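Local coordinates for Proline/betaine transporter, RALF (Rickettsia prowazekii str. Madrid E, PDB 4D7R), which probably acts as a guanine-nucleotide exchange factor through its Sec7 domain, here fused in an engineered chimera to the capping domain of Legionella pneumophila RalF, at residues 158-161 / 162-166; 110-113 / 114-118; 199-202 / 203-207. One frame throughout, in Å; residues are numbered along the deposited sequence.

Contact 1 (158-161 / 162-166); sequences AYIL and AYQTI
Tyr163 turns the edge of its ring toward the face of Tyr159, one turn earlier on the alpha-helix 155-173 of the Sec7 domain; the pair is an offset edge-to-face stack with planes 74° apart. Tyr163 CD2 makes the approach, 3.7 Å from Tyr159 CE2 and displaced toward the rim of the Tyr159 ring. Ile160 lies along the flank of Tyr163, both side chains heading in one direction. Its CA lies over the Tyr163 face, a CH-pi contact 4.1 Å from the ring centroid, while Ile160 CG2 touches Tyr163 CZ at 3.9 Å. A chi1 of 81° tucks the Tyr163 ring over the helix backbone, with CG flanked by both N and C. In the backbone of this turn, Tyr163 N and Gln164 N donate to the carbonyls of Tyr159 and Ile160. Farther out, Tyr159 OH is hydrogen-bonded to Asp133 within the Sec7 part and to Lys275 and Trp277 of the grafted Legionella part; the Trp277 ring also stacks on Tyr163. The contacts to Lys275 and Trp277 belong to the engineered chimera. Along the same helix, Leu161 O is gripped twice by Thr165: the N at 3.0 Å and OG1 at 2.7 Å reach it from opposite faces of the carbonyl plane.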
ATOM      1  N   ALA A 158       2.169  11.328  16.920  1.00 13.12           N
ATOM      2  CA  ALA A 158       0.962  11.330  16.065  1.00 13.58           C
ATOM      3  C   ALA A 158       0.828  10.013  15.284  1.00 18.01           C
ATOM      4  O   ALA A 158      -0.261   9.434  15.185  1.00 16.50           O
ATOM      5  CB  ALA A 158       0.998  12.516  15.113  1.00 14.80           C
ATOM      6  N   TYR A 159       1.969   9.505  14.819  1.00 16.61           N
ATOM      7  CA  TYR A 159       2.043   8.284  14.025  1.00 16.15           C
ATOM      8  C   TYR A 159       1.777   7.063  14.876  1.00 17.15           C
ATOM      9  O   TYR A 159       0.997   6.220  14.447  1.00 17.93           O
ATOM     10  CB  TYR A 159       3.384   8.202  13.289  1.00 16.78           C
ATOM     11  CG  TYR A 159       3.649   6.874  12.616  1.00 14.73           C
ATOM     12  CD1 TYR A 159       3.022   6.540  11.420  1.00 16.34           C
ATOM     13  CD2 TYR A 159       4.561   5.971  13.152  1.00 15.29           C
ATOM     14  CE1 TYR A 159       3.283   5.329  10.785  1.00 13.82           C
ATOM     15  CE2 TYR A 159       4.831   4.757  12.525  1.00 15.33           C
ATOM     16  CZ  TYR A 159       4.211   4.454  11.327  1.00 15.91           C
ATOM     17  OH  TYR A 159       4.503   3.277  10.701  1.00 18.27           O
ATOM     18  N   ILE A 160       2.367   6.979  16.087  1.00 15.89           N
ATOM     19  CA  ILE A 160       2.123   5.840  16.968  1.00 16.22           C
ATOM     20  C   ILE A 160       0.650   5.830  17.391  1.00 18.62           C
ATOM     21  O   ILE A 160       0.023   4.780  17.322  1.00 18.58           O
ATOM     22  CB  ILE A 160       3.110   5.775  18.160  1.00 19.98           C
ATOM     23  CG1 ILE A 160       4.566   5.724  17.635  1.00 20.36           C
ATOM     24  CG2 ILE A 160       2.799   4.542  19.067  1.00 20.14           C
ATOM     25  CD1 ILE A 160       5.624   6.325  18.516  1.00 27.91           C
ATOM     26  N   LEU A 161       0.080   7.016  17.713  1.00 15.65           N
ATOM     27  CA  LEU A 161      -1.333   7.120  18.097  1.00 14.66           C
ATOM     28  C   LEU A 161      -2.244   6.630  16.976  1.00 15.45           C
ATOM     29  O   LEU A 161      -3.192   5.893  17.256  1.00 12.84           O
ATOM     30  CB  LEU A 161      -1.673   8.557  18.525  1.00 13.85           C
ATOM     31  CG  LEU A 161      -3.118   8.845  18.952  1.00 19.36           C
ATOM     32  CD1 LEU A 161      -3.502   8.109  20.240  1.00 19.78           C
ATOM     33  CD2 LEU A 161      -3.342  10.312  19.139  1.00 20.48           C
ATOM     34  N   ALA A 162      -1.907   6.967  15.744  1.00 13.19           N
ATOM     35  CA  ALA A 162      -2.716   6.584  14.609  1.00 13.72           C
ATOM     36  C   ALA A 162      -2.664   5.060  14.377  1.00 16.83           C
ATOM     37  O   ALA A 162      -3.680   4.461  14.222  1.00 15.00           O
ATOM     38  CB  ALA A 162      -2.296   7.323  13.363  1.00 14.80           C
ATOM     39  N   TYR A 163      -1.474   4.459  14.390  1.00 13.68           N
ATOM     40  CA  TYR A 163      -1.391   3.031  14.149  1.00 14.16           C
ATOM     41  C   TYR A 163      -1.996   2.208  15.286  1.00 17.31           C
ATOM     42  O   TYR A 163      -2.622   1.211  15.023  1.00 17.84           O
ATOM     43  CB  TYR A 163      -0.034   2.535  13.635  1.00 15.53           C
ATOM     44  CG  TYR A 163       1.099   2.290  14.586  1.00 14.87           C
ATOM     45  CD1 TYR A 163       1.028   1.331  15.557  1.00 16.11           C
ATOM     46  CD2 TYR A 163       2.289   2.983  14.456  1.00 15.39           C
ATOM     47  CE1 TYR A 163       2.069   1.117  16.397  1.00 16.88           C
ATOM     48  CE2 TYR A 163       3.323   2.760  15.288  1.00 15.06           C
ATOM     49  CZ  TYR A 163       3.215   1.823  16.250  1.00 22.89           C
ATOM     50  OH  TYR A 163       4.246   1.595  17.067  1.00 27.50           O
ATOM     51  N   GLN A 164      -1.879   2.710  16.517  1.00 12.92           N
ATOM     52  CA  GLN A 164      -2.471   2.044  17.677  1.00 12.95           C
ATOM     53  C   GLN A 164      -4.003   2.123  17.607  1.00 17.54           C
ATOM     54  O   GLN A 164      -4.665   1.179  18.013  1.00 16.86           O
ATOM     55  CB  GLN A 164      -1.932   2.607  19.010  1.00 13.92           C
ATOM     56  CG  GLN A 164      -0.468   2.272  19.290  1.00 17.40           C
ATOM     57  CD  GLN A 164      -0.232   0.911  19.907  1.00 31.27           C
ATOM     58  OE1 GLN A 164      -1.131   0.269  20.457  1.00 23.53           O
ATOM     59  NE2 GLN A 164       1.023   0.494  19.926  1.00 23.62           N
ATOM     60  N   THR A 165      -4.554   3.219  17.051  1.00 14.54           N
ATOM     61  CA  THR A 165      -6.005   3.436  16.924  1.00 14.45           C
ATOM     62  C   THR A 165      -6.546   2.494  15.853  1.00 16.25           C
ATOM     63  O   THR A 165      -7.615   1.908  16.022  1.00 15.30           O
ATOM     64  CB  THR A 165      -6.309   4.922  16.612  1.00 17.02           C
ATOM     65  OG1 THR A 165      -5.844   5.738  17.673  1.00 14.46           O
ATOM     66  CG2 THR A 165      -7.790   5.191  16.418  1.00 17.39           C
ATOM     67  N   ILE A 166      -5.815   2.384  14.735  1.00 13.36           N
ATOM     68  CA  ILE A 166      -6.169   1.491  13.623  1.00 12.50           C
ATOM     69  C   ILE A 166      -6.159   0.020  14.124  1.00 16.21           C
ATOM     70  O   ILE A 166      -7.087  -0.729  13.845  1.00 15.41           O
ATOM     71  CB  ILE A 166      -5.206   1.741  12.423  1.00 13.95           C
ATOM     72  CG1 ILE A 166      -5.523   3.099  11.744  1.00 13.94           C
ATOM     73  CG2 ILE A 166      -5.297   0.601  11.434  1.00 13.75           C
ATOM     74  CD1 ILE A 166      -4.464   3.637  10.822  1.00 19.59           C
TER

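Contact 2 (110-113 / 114-118); sequences KDYL and ESLRR
Asp111 and Glu114 meet at the start of helix 112-121 in the Sec7 domain, where Asp111 is the N-cap. The capping bond runs from Glu114 N to Asp111 OD2 at 3.0 Å, meeting the carboxylate on its anti side and 24° out of its plane. With CG anti to the backbone N (chi1 176°), the carboxylate swings forward to cover this amide, and the helix start would probably stabilise its negative charge. A second polar grip is at the Asp111 carbonyl: Ser115 OG at 2.9 Å and Ser115 N at 3.0 Å both donate to Asp111 O, from opposite faces of its plane, the hydroxyl standing well above it. Ser115 OG also lies 3.3 Å from Lys110 CB, on the chain leading into the helix. Routine helical bonds follow, from Leu116 N to Tyr112 O and from Arg117 N to Leu113 O.

Of the van der Waals contacts, Leu113 CD2 lies 3.8 Å from Arg117 NH2, at the guanidinium, and Tyr112 CE2 and Leu116 CD2 are a looser apolar pair at 4.4 Å. The extended Arg117 chain delivers its guanidinium to the carbonyls of Lys216 and Pro217, which hold it beside Leu113. Tyr112 and Leu113 face helices 155-173 and 203-215, Tyr112 packing on Leu161 and Phe205, whereas Ser115 and Leu116 lie against Phe139 of helix 129-146.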
ATOM      1  N   LYS A 110      -9.380  20.591  15.321  1.00 20.87           N
ATOM      2  CA  LYS A 110     -10.314  19.541  14.978  1.00 19.87           C
ATOM      3  C   LYS A 110     -10.048  18.358  15.885  1.00 24.23           C
ATOM      4  O   LYS A 110      -8.917  18.173  16.359  1.00 23.66           O
ATOM      5  CB  LYS A 110     -10.196  19.108  13.492  1.00 22.27           C
ATOM      6  CG  LYS A 110     -10.544  20.173  12.453  1.00 24.01           C
ATOM      7  CD  LYS A 110     -11.914  20.817  12.617  1.00 33.99           C
ATOM      8  CE  LYS A 110     -12.001  22.082  11.798  1.00 51.28           C
ATOM      9  NZ  LYS A 110     -13.106  22.965  12.268  1.00 65.44           N
ATOM     10  N   ASP A 111     -11.104  17.582  16.134  1.00 20.58           N
ATOM     11  CA  ASP A 111     -11.076  16.355  16.919  1.00 20.30           C
ATOM     12  C   ASP A 111     -10.161  15.392  16.157  1.00 22.58           C
ATOM     13  O   ASP A 111     -10.310  15.256  14.934  1.00 19.43           O
ATOM     14  CB  ASP A 111     -12.489  15.753  17.005  1.00 22.16           C
ATOM     15  CG  ASP A 111     -12.512  14.422  17.740  1.00 27.66           C
ATOM     16  OD1 ASP A 111     -12.266  14.418  18.967  1.00 28.67           O
ATOM     17  OD2 ASP A 111     -12.677  13.380  17.073  1.00 30.27           O
ATOM     18  N   TYR A 112      -9.225  14.752  16.881  1.00 18.37           N
ATOM     19  CA  TYR A 112      -8.257  13.837  16.302  1.00 17.09           C
ATOM     20  C   TYR A 112      -8.915  12.702  15.522  1.00 19.87           C
ATOM     21  O   TYR A 112      -8.599  12.516  14.344  1.00 16.00           O
ATOM     22  CB  TYR A 112      -7.323  13.260  17.373  1.00 17.12           C
ATOM     23  CG  TYR A 112      -6.344  12.259  16.803  1.00 16.72           C
ATOM     24  CD1 TYR A 112      -5.179  12.680  16.177  1.00 17.76           C
ATOM     25  CD2 TYR A 112      -6.599  10.889  16.865  1.00 17.24           C
ATOM     26  CE1 TYR A 112      -4.259  11.768  15.681  1.00 18.89           C
ATOM     27  CE2 TYR A 112      -5.704   9.968  16.337  1.00 17.49           C
ATOM     28  CZ  TYR A 112      -4.531  10.414  15.756  1.00 23.04           C
ATOM     29  OH  TYR A 112      -3.644   9.529  15.233  1.00 20.87           O
ATOM     30  N   LEU A 113      -9.799  11.978  16.156  1.00 17.85           N
ATOM     31  CA  LEU A 113     -10.388  10.851  15.484  1.00 18.41           C
ATOM     32  C   LEU A 113     -11.277  11.236  14.256  1.00 20.50           C
ATOM     33  O   LEU A 113     -11.258  10.591  13.247  1.00 17.90           O
ATOM     34  CB  LEU A 113     -11.166  10.008  16.460  1.00 18.46           C
ATOM     35  CG  LEU A 113     -11.704   8.744  15.895  1.00 21.65           C
ATOM     36  CD1 LEU A 113     -10.561   7.853  15.463  1.00 20.80           C
ATOM     37  CD2 LEU A 113     -12.493   8.040  16.965  1.00 24.01           C
ATOM     38  N   GLU A 114     -12.030  12.303  14.387  1.00 16.74           N
ATOM     39  CA  GLU A 114     -12.840  12.792  13.271  1.00 17.38           C
ATOM     40  C   GLU A 114     -11.937  13.133  12.088  1.00 20.87           C
ATOM     41  O   GLU A 114     -12.252  12.790  10.949  1.00 21.21           O
ATOM     42  CB  GLU A 114     -13.666  14.012  13.707  1.00 19.81           C
ATOM     43  CG  GLU A 114     -15.053  13.613  14.195  1.00 35.69           C
ATOM     44  CD  GLU A 114     -16.059  13.293  13.101  1.00 63.30           C
ATOM     45  OE1 GLU A 114     -16.597  14.251  12.497  1.00 77.49           O
ATOM     46  OE2 GLU A 114     -16.309  12.092  12.842  1.00 43.52           O
ATOM     47  N   SER A 115     -10.796  13.754  12.374  1.00 15.20           N
ATOM     48  CA  SER A 115      -9.799  14.113  11.358  1.00 14.79           C
ATOM     49  C   SER A 115      -9.251  12.843  10.682  1.00 18.29           C
ATOM     50  O   SER A 115      -9.169  12.794   9.454  1.00 17.53           O
ATOM     51  CB  SER A 115      -8.671  14.900  12.004  1.00 17.86           C
ATOM     52  OG  SER A 115      -9.155  16.160  12.430  1.00 19.85           O
ATOM     53  N   LEU A 116      -8.914  11.804  11.482  1.00 14.62           N
ATOM     54  CA  LEU A 116      -8.394  10.536  10.922  1.00 13.43           C
ATOM     55  C   LEU A 116      -9.421   9.823  10.043  1.00 19.44           C
ATOM     56  O   LEU A 116      -9.089   9.431   8.913  1.00 17.29           O
ATOM     57  CB  LEU A 116      -7.828   9.635  12.036  1.00 12.96           C
ATOM     58  CG  LEU A 116      -7.289   8.218  11.661  1.00 14.38           C
ATOM     59  CD1 LEU A 116      -6.165   8.291  10.611  1.00 13.81           C
ATOM     60  CD2 LEU A 116      -6.732   7.540  12.857  1.00 13.75           C
ATOM     61  N   ARG A 117     -10.688   9.745  10.513  1.00 17.56           N
ATOM     62  CA  ARG A 117     -11.811   9.196   9.741  1.00 18.10           C
ATOM     63  C   ARG A 117     -11.968   9.905   8.391  1.00 20.21           C
ATOM     64  O   ARG A 117     -12.055   9.241   7.358  1.00 19.13           O
ATOM     65  CB  ARG A 117     -13.130   9.355  10.512  1.00 17.51           C
ATOM     66  CG  ARG A 117     -13.291   8.460  11.710  1.00 19.77           C
ATOM     67  CD  ARG A 117     -14.724   8.576  12.189  1.00 25.61           C
ATOM     68  NE  ARG A 117     -14.914   8.038  13.537  1.00 18.09           N
ATOM     69  CZ  ARG A 117     -15.148   6.760  13.803  1.00 23.11           C
ATOM     70  NH1 ARG A 117     -15.187   5.863  12.820  1.00 20.10           N
ATOM     71  NH2 ARG A 117     -15.339   6.365  15.047  1.00 22.10           N
ATOM     72  N   ARG A 118     -11.983  11.212   8.406  1.00 17.52           N
ATOM     73  CA  ARG A 118     -12.145  12.000   7.220  1.00 18.06           C
ATOM     74  C   ARG A 118     -11.012  11.720   6.220  1.00 19.81           C
ATOM     75  O   ARG A 118     -11.263  11.472   5.102  1.00 19.65           O
ATOM     76  CB  ARG A 118     -12.234  13.467   7.586  1.00 18.86           C
ATOM     77  CG  ARG A 118     -12.779  14.313   6.494  1.00 30.82           C
ATOM     78  CD  ARG A 118     -13.196  15.665   6.984  1.00 37.58           C
ATOM     79  NE  ARG A 118     -12.345  16.704   6.469  1.00 40.01           N
ATOM     80  CZ  ARG A 118     -11.751  17.607   7.214  1.00 47.76           C
ATOM     81  NH1 ARG A 118     -12.054  17.706   8.463  1.00 32.91           N
ATOM     82  NH2 ARG A 118     -10.831  18.377   6.711  1.00 33.74           N
TER

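Contact 3 (199-202 / 203-207); sequences KNFN and DNFLK
From Phe201 and Asn202 the backbone passes from an extended course into helix 203-215, and Leu206 N donates to Asn202 O at 3.2 Å as the helix begins. Asn202 is the N-cap. Its side-chain oxygen OD1 accepts from Phe205 N at 2.9 Å, in the plane of the amide and on a lone pair, although the bond is bent to 150° at the hydrogen. With CG turned away from the backbone N (chi1 169°), the amide reaches forward over the first turn. The same residue therefore serves two successive amides of the opening turn, one through its side chain and the other through its main-chain carbonyl. Its CB also rests 3.8 Å from Phe205 CB.

The nonpolar contacts bridge the cap. Phe201, just before the N-cap, and Leu206, four residues into the helix, form a hydrophobic staple: Phe201 CB is 3.7 Å from Leu206 CG, and the two side chains meet at about a right angle. Leu206 CD2 continues this contact to Phe201 CG at 4.0 Å. Beside it, Phe205 CE2 approaches Phe201 CD1 at 3.8 Å, the two side chains crossing at a slant, so Phe201 is touched by two consecutive helix residues.

In the conformer given here Asp203 OD1 forms a salt bridge with Lys189 of helix 185-191, and Leu206 packs on Phe185 of that helix. Phe201, Phe205 and Leu206 all touch Leu161, placing this start of helix 203-215 against helix 155-173 of the Sec7 domain.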
ATOM      1  N   LYS A 199       6.336  11.950  27.323  1.00 29.90           N
ATOM      2  CA  LYS A 199       5.204  12.187  28.223  1.00 28.63           C
ATOM      3  C   LYS A 199       4.047  11.271  27.842  1.00 29.98           C
ATOM      4  O   LYS A 199       4.178  10.439  26.949  1.00 28.16           O
ATOM      5  CB  LYS A 199       4.787  13.674  28.184  1.00 31.46           C
ATOM      6  CG  LYS A 199       5.825  14.643  28.784  1.00 39.65           C
ATOM      7  N   ASN A 200       2.922  11.403  28.537  1.00 24.94           N
ATOM      8  CA  ASN A 200       1.746  10.605  28.229  1.00 23.68           C
ATOM      9  C   ASN A 200       0.765  11.472  27.423  1.00 25.59           C
ATOM     10  O   ASN A 200       0.919  12.702  27.362  1.00 23.17           O
ATOM     11  CB  ASN A 200       1.060  10.164  29.542  1.00 23.11           C
ATOM     12  CG  ASN A 200       1.725   9.037  30.310  1.00 43.06           C
ATOM     13  OD1 ASN A 200       2.629   8.348  29.831  1.00 32.88           O
ATOM     14  ND2 ASN A 200       1.260   8.810  31.533  1.00 39.30           N
ATOM     15  N   PHE A 201      -0.220  10.829  26.767  1.00 19.12           N
ATOM     16  CA  PHE A 201      -1.302  11.576  26.157  1.00 18.40           C
ATOM     17  C   PHE A 201      -2.274  11.798  27.342  1.00 24.43           C
ATOM     18  O   PHE A 201      -2.283  10.986  28.283  1.00 24.24           O
ATOM     19  CB  PHE A 201      -2.000  10.777  25.052  1.00 18.64           C
ATOM     20  CG  PHE A 201      -1.163  10.522  23.830  1.00 18.00           C
ATOM     21  CD1 PHE A 201      -1.065  11.477  22.823  1.00 18.61           C
ATOM     22  CD2 PHE A 201      -0.478   9.323  23.675  1.00 18.20           C
ATOM     23  CE1 PHE A 201      -0.295  11.232  21.676  1.00 18.56           C
ATOM     24  CE2 PHE A 201       0.294   9.080  22.530  1.00 18.86           C
ATOM     25  CZ  PHE A 201       0.386  10.039  21.545  1.00 16.74           C
ATOM     26  N   ASN A 202      -3.075  12.882  27.309  1.00 21.47           N
ATOM     27  CA  ASN A 202      -4.085  13.166  28.347  1.00 20.59           C
ATOM     28  C   ASN A 202      -5.054  11.973  28.410  1.00 23.59           C
ATOM     29  O   ASN A 202      -5.429  11.433  27.350  1.00 22.47           O
ATOM     30  CB  ASN A 202      -4.845  14.460  28.001  1.00 21.55           C
ATOM     31  CG  ASN A 202      -6.067  14.716  28.854  1.00 26.41           C
ATOM     32  OD1 ASN A 202      -7.166  14.257  28.541  1.00 18.57           O
ATOM     33  ND2 ASN A 202      -5.902  15.402  29.973  1.00 19.76           N
ATOM     34  N   ASP A 203      -5.447  11.573  29.634  0.50 18.78           N
ATOM     35  CA  ASP A 203      -6.361  10.455  29.868  0.50 18.00           C
ATOM     36  C   ASP A 203      -7.646  10.560  29.059  0.50 20.46           C
ATOM     37  O   ASP A 203      -7.930   9.650  28.279  0.50 19.16           O
ATOM     38  CB  ASP A 203      -6.673  10.301  31.366  0.50 20.75           C
ATOM     39  CG  ASP A 203      -7.325   8.975  31.668  0.50 23.85           C
ATOM     40  OD1 ASP A 203      -6.656   7.944  31.504  0.50 22.78           O
ATOM     41  OD2 ASP A 203      -8.525   8.971  32.004  0.50 29.03           O
ATOM     42  N   ASN A 204      -8.407  11.671  29.223  1.00 17.91           N
ATOM     43  CA  ASN A 204      -9.670  11.876  28.460  1.00 18.85           C
ATOM     44  C   ASN A 204      -9.445  11.948  26.964  1.00 19.71           C
ATOM     45  O   ASN A 204     -10.310  11.506  26.212  1.00 19.18           O
ATOM     46  CB  ASN A 204     -10.488  13.086  28.906  1.00 20.00           C
ATOM     47  CG  ASN A 204     -11.952  13.008  28.461  1.00 38.11           C
ATOM     48  OD1 ASN A 204     -12.663  11.998  28.666  1.00 29.15           O
ATOM     49  ND2 ASN A 204     -12.456  14.091  27.892  1.00 23.47           N
ATOM     50  N   PHE A 205      -8.305  12.496  26.515  1.00 18.65           N
ATOM     51  CA  PHE A 205      -7.996  12.555  25.079  1.00 17.85           C
ATOM     52  C   PHE A 205      -8.010  11.111  24.487  1.00 21.48           C
ATOM     53  O   PHE A 205      -8.574  10.878  23.415  1.00 22.27           O
ATOM     54  CB  PHE A 205      -6.623  13.232  24.860  1.00 18.09           C
ATOM     55  CG  PHE A 205      -6.120  13.224  23.435  1.00 18.91           C
ATOM     56  CD1 PHE A 205      -6.657  14.089  22.484  1.00 22.09           C
ATOM     57  CD2 PHE A 205      -5.100  12.359  23.044  1.00 20.04           C
ATOM     58  CE1 PHE A 205      -6.205  14.070  21.159  1.00 21.36           C
ATOM     59  CE2 PHE A 205      -4.635  12.353  21.732  1.00 22.35           C
ATOM     60  CZ  PHE A 205      -5.206  13.194  20.788  1.00 20.70           C
ATOM     61  N   LEU A 206      -7.439  10.146  25.227  1.00 18.36           N
ATOM     62  CA  LEU A 206      -7.391   8.743  24.799  1.00 17.38           C
ATOM     63  C   LEU A 206      -8.720   8.040  25.018  1.00 21.06           C
ATOM     64  O   LEU A 206      -9.101   7.190  24.206  1.00 20.88           O
ATOM     65  CB  LEU A 206      -6.253   7.967  25.483  1.00 17.27           C
ATOM     66  CG  LEU A 206      -4.824   8.405  25.208  1.00 20.74           C
ATOM     67  CD1 LEU A 206      -3.846   7.568  26.009  1.00 20.46           C
ATOM     68  CD2 LEU A 206      -4.478   8.327  23.714  1.00 21.68           C
ATOM     69  N   LYS A 207      -9.439   8.400  26.107  1.00 17.43           N
ATOM     70  CA  LYS A 207     -10.751   7.829  26.429  1.00 17.80           C
ATOM     71  C   LYS A 207     -11.746   8.127  25.325  1.00 21.50           C
ATOM     72  O   LYS A 207     -12.490   7.226  24.919  1.00 20.25           O
ATOM     73  CB  LYS A 207     -11.257   8.314  27.797  1.00 20.57           C
ATOM     74  CG  LYS A 207     -12.537   7.609  28.313  1.00 27.31           C
ATOM     75  CD  LYS A 207     -12.426   6.071  28.358  1.00 34.54           C
ATOM     76  CE  LYS A 207     -13.455   5.400  29.250  1.00 40.88           C
ATOM     77  NZ  LYS A 207     -14.850   5.664  28.811  1.00 46.77           N
TER

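The chain first meets contact 2, the capped start of helix 112-121, then contact 1 inside helix 155-173, and last contact 3, where the loop after helix 185-191 enters helix 203-215. The three stand in series; none nests in or crosses another, and each joins adjoining residues without closing a long loop. In space they converge. Leu161 of contact 1 is shared by both neighbours: its CD2 lies 3.6 Å from Tyr112 CZ of contact 2 and 3.5 Å from Phe205 CE2 of contact 3. Tyr112 CB in turn touches Phe205 CZ at 4.0 Å, so three helices of the Rickettsia Sec7 domain are packed together.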